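Local coordinates for copper induced nitroreductase D (Lactococcus lactis, PDB 2WQF) that acts as an FMN-dependent nitroreductase, induced by copper, that takes part in the defence of the bacterium against oxidative stress, at the interface of chains A and B. Coordinates in Å, arbitrary orientation; residue numbers count along the deposited sequence, not the author numbering. Chains: chain A/B, Copper induced nitroreductase D.

The interface of chains A and B. Residues chain A 3, 6, 29, 33, 136, 139-140, 143; chain B 3-4, 7.
With CG anti to the backbone N (chi1 179°), B:Phe3 carries its ring out between B:Leu7 of its own helix and A:Thr139 of the partner, beside A:Ala140; the same torsion in A:Phe3 brings the two symmetry-related rings together, CE1 to CE1, at 3.4 Å. The patch illustrates how an aromatic ring from one subunit packs between residues of the partner's helices 3-9 and 121-143. One face of the B:Phe3 ring takes the methyl CG2 of A:Thr139, 3.7 Å from the ring centroid in a CH-pi contact shifted toward the rim, while B:Leu7 CG of its own chain lies against the opposite face. The backbone O of A:Asn136 comes near the rim at CE2, 3.4 Å away, while A:Ala140 CA and A:Ser6 CB stand off CD2 and CD1 on the A:Thr139 side of the plane. An alanine in place of B:Phe3 would probably open a gap against A:Thr139 and A:Ala140 and deprive A:Phe3 of its aromatic partner. Beside the ring, B:Leu7 and A:Asn136 lie alongside, pointing opposite ways, with CD2 3.6 Å from the amide oxygen OD1. B:Ile4 reaches farther along, its CD1 3.8 Å from A:Ala33 N. No direct polar bond joins the chains here; instead a water links the B:Phe3 amide N, 2.9 Å away, to the carboxylate OE1 of A:Glu143, which also receives a weak hydrogen bond from A:Ser6 OG. In the fold, helix 3-9 of chain B packs against helices 121-143 and 23-35 of chain A and meets its counterpart helix 3-9 at the paired rings, with a twin patch across the two-fold axis of this nitroreductase-family dimer.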
ATOM      1  N   PHE A   3       9.113   3.570  14.244  1.00 12.91           N
ATOM      2  CA  PHE A   3       8.272   3.188  13.112  1.00 12.71           C
ATOM      3  C   PHE A   3       8.901   2.028  12.333  1.00 13.53           C
ATOM      4  O   PHE A   3       8.223   1.075  11.956  1.00 12.65           O
ATOM      5  CB  PHE A   3       8.053   4.393  12.178  1.00 12.94           C
ATOM      6  CG  PHE A   3       7.218   4.069  10.978  1.00 13.18           C
ATOM      7  CD1 PHE A   3       5.871   3.789  11.111  1.00 14.62           C
ATOM      8  CD2 PHE A   3       7.784   4.011   9.721  1.00 11.96           C
ATOM      9  CE1 PHE A   3       5.116   3.458  10.021  1.00 19.55           C
ATOM     10  CE2 PHE A   3       7.025   3.670   8.632  1.00 13.86           C
ATOM     11  CZ  PHE A   3       5.687   3.399   8.781  1.00 19.81           C
ATOM     12  N   SER A   6       8.349  -1.096  14.066  1.00 13.97           N
ATOM     13  CA  SER A   6       6.971  -1.558  13.902  1.00 13.59           C
ATOM     14  C   SER A   6       6.836  -2.291  12.576  1.00 11.87           C
ATOM     15  O   SER A   6       6.192  -3.337  12.507  1.00 13.32           O
ATOM     16  CB  SER A   6       5.971  -0.387  13.965  1.00 17.24           C
ATOM     17  OG  SER A   6       5.998   0.230  15.244  1.00 20.37           O
ATOM     18  N   THR A  29      -8.361  -0.149  16.717  1.00 11.49           N
ATOM     19  CA  THR A  29      -7.080  -0.021  16.053  1.00 11.75           C
ATOM     20  C   THR A  29      -7.190  -0.253  14.555  1.00 12.96           C
ATOM     21  O   THR A  29      -6.535   0.428  13.759  1.00 12.84           O
ATOM     22  CB  THR A  29      -6.066  -0.976  16.670  1.00 14.89           C
ATOM     23  OG1 THR A  29      -5.962  -0.677  18.065  1.00 19.44           O
ATOM     24  CG2 THR A  29      -4.722  -0.764  16.091  1.00 25.02           C
ATOM     25  N   ALA A  33      -6.188   2.564  11.775  1.00 10.57           N
ATOM     26  CA  ALA A  33      -5.170   2.301  10.766  1.00 11.27           C
ATOM     27  C   ALA A  33      -5.696   2.641   9.371  1.00 10.28           C
ATOM     28  O   ALA A  33      -4.977   3.211   8.556  1.00 11.00           O
ATOM     29  CB  ALA A  33      -4.700   0.857  10.839  1.00 10.57           C
ATOM     30  N   ASN A 136      -1.259  -1.323   6.616  1.00  9.29           N
ATOM     31  CA  ASN A 136      -1.331  -0.488   7.795  1.00  9.41           C
ATOM     32  C   ASN A 136      -2.109  -1.208   8.912  1.00  9.07           C
ATOM     33  O   ASN A 136      -1.732  -1.138  10.081  1.00 10.14           O
ATOM     34  CB  ASN A 136      -1.898   0.929   7.498  1.00  9.41           C
ATOM     35  CG  ASN A 136      -0.845   1.867   6.948  1.00  9.67           C
ATOM     36  OD1 ASN A 136       0.355   1.596   7.069  1.00 10.29           O
ATOM     37  ND2 ASN A 136      -1.280   2.957   6.325  1.00 11.40           N
ATOM     38  N   THR A 139       0.103  -4.148  10.233  1.00  9.00           N
ATOM     39  CA  THR A 139       1.148  -3.681  11.108  1.00  9.84           C
ATOM     40  C   THR A 139       0.586  -3.196  12.442  1.00  9.38           C
ATOM     41  O   THR A 139       1.175  -3.442  13.502  1.00 10.57           O
ATOM     42  CB  THR A 139       1.986  -2.553  10.432  1.00 10.13           C
ATOM     43  OG1 THR A 139       2.484  -3.030   9.178  1.00 11.17           O
ATOM     44  CG2 THR A 139       3.133  -2.151  11.323  1.00 12.03           C
ATOM     45  N   ALA A 140      -0.567  -2.531  12.410  1.00  9.47           N
ATOM     46  CA  ALA A 140      -1.200  -2.081  13.647  1.00 10.89           C
ATOM     47  C   ALA A 140      -1.558  -3.284  14.556  1.00 10.25           C
ATOM     48  O   ALA A 140      -1.391  -3.245  15.782  1.00 11.66           O
ATOM     49  CB  ALA A 140      -2.430  -1.215  13.346  1.00 12.21           C
ATOM     50  N   GLU A 143       1.437  -4.624  16.270  1.00 11.50           N
ATOM     51  CA  GLU A 143       1.816  -3.815  17.420  0.67 12.52           C
ATOM     52  C   GLU A 143       1.004  -4.175  18.674  1.00 15.00           C
ATOM     53  O   GLU A 143       1.482  -3.992  19.795  1.00 17.40           O
ATOM     54  CB  GLU A 143       1.724  -2.322  17.097  0.67 14.89           C
ATOM     55  CG  GLU A 143       2.826  -1.869  16.146  0.67 23.84           C
ATOM     56  CD  GLU A 143       4.206  -1.829  16.803  0.67 37.89           C
ATOM     57  OE1 GLU A 143       4.523  -0.827  17.509  0.67 32.04           O
ATOM     58  OE2 GLU A 143       4.965  -2.812  16.612  0.67 20.20           O
TER
ATOM     59  N   PHE B   3       2.384   3.324  16.791  1.00 12.91           N
ATOM     60  CA  PHE B   3       2.271   3.134  15.347  1.00 12.71           C
ATOM     61  C   PHE B   3       1.140   3.993  14.771  1.00 13.53           C
ATOM     62  O   PHE B   3       1.293   4.632  13.733  1.00 12.65           O
ATOM     63  CB  PHE B   3       2.024   1.650  15.021  1.00 12.94           C
ATOM     64  CG  PHE B   3       1.871   1.381  13.556  1.00 13.18           C
ATOM     65  CD1 PHE B   3       2.951   1.501  12.701  1.00 14.62           C
ATOM     66  CD2 PHE B   3       0.643   1.042  13.026  1.00 11.96           C
ATOM     67  CE1 PHE B   3       2.804   1.292  11.359  1.00 19.55           C
ATOM     68  CE2 PHE B   3       0.499   0.842  11.677  1.00 13.86           C
ATOM     69  CZ  PHE B   3       1.583   0.960  10.843  1.00 19.81           C
ATOM     70  N   ILE B   4      -0.005   4.016  15.438  1.00 12.91           N
ATOM     71  CA  ILE B   4      -1.142   4.797  14.944  1.00 12.26           C
ATOM     72  C   ILE B   4      -0.774   6.285  14.908  1.00 13.41           C
ATOM     73  O   ILE B   4      -1.086   6.987  13.961  1.00 13.67           O
ATOM     74  CB  ILE B   4      -2.387   4.570  15.783  1.00 13.92           C
ATOM     75  CG1 ILE B   4      -2.911   3.137  15.625  1.00 14.45           C
ATOM     76  CG2 ILE B   4      -3.461   5.576  15.413  1.00 16.01           C
ATOM     77  CD1 ILE B   4      -3.257   2.740  14.202  1.00 13.57           C
ATOM     78  N   LEU B   7       1.227   6.956  11.897  1.00 11.86           N
ATOM     79  CA  LEU B   7       0.361   7.056  10.726  1.00 11.78           C
ATOM     80  C   LEU B   7      -0.301   8.422  10.665  1.00 12.21           C
ATOM     81  O   LEU B   7      -0.373   9.034   9.600  1.00 12.61           O
ATOM     82  CB  LEU B   7      -0.723   5.973  10.713  1.00 10.41           C
ATOM     83  CG  LEU B   7      -0.256   4.517  10.565  1.00 10.85           C
ATOM     84  CD1 LEU B   7      -1.496   3.639  10.449  1.00 12.33           C
ATOM     85  CD2 LEU B   7       0.666   4.307   9.385  1.00 12.92           C
TER
HETATM   86  O   HOH W   1       2.677   0.893  18.410  1.00 20.42           O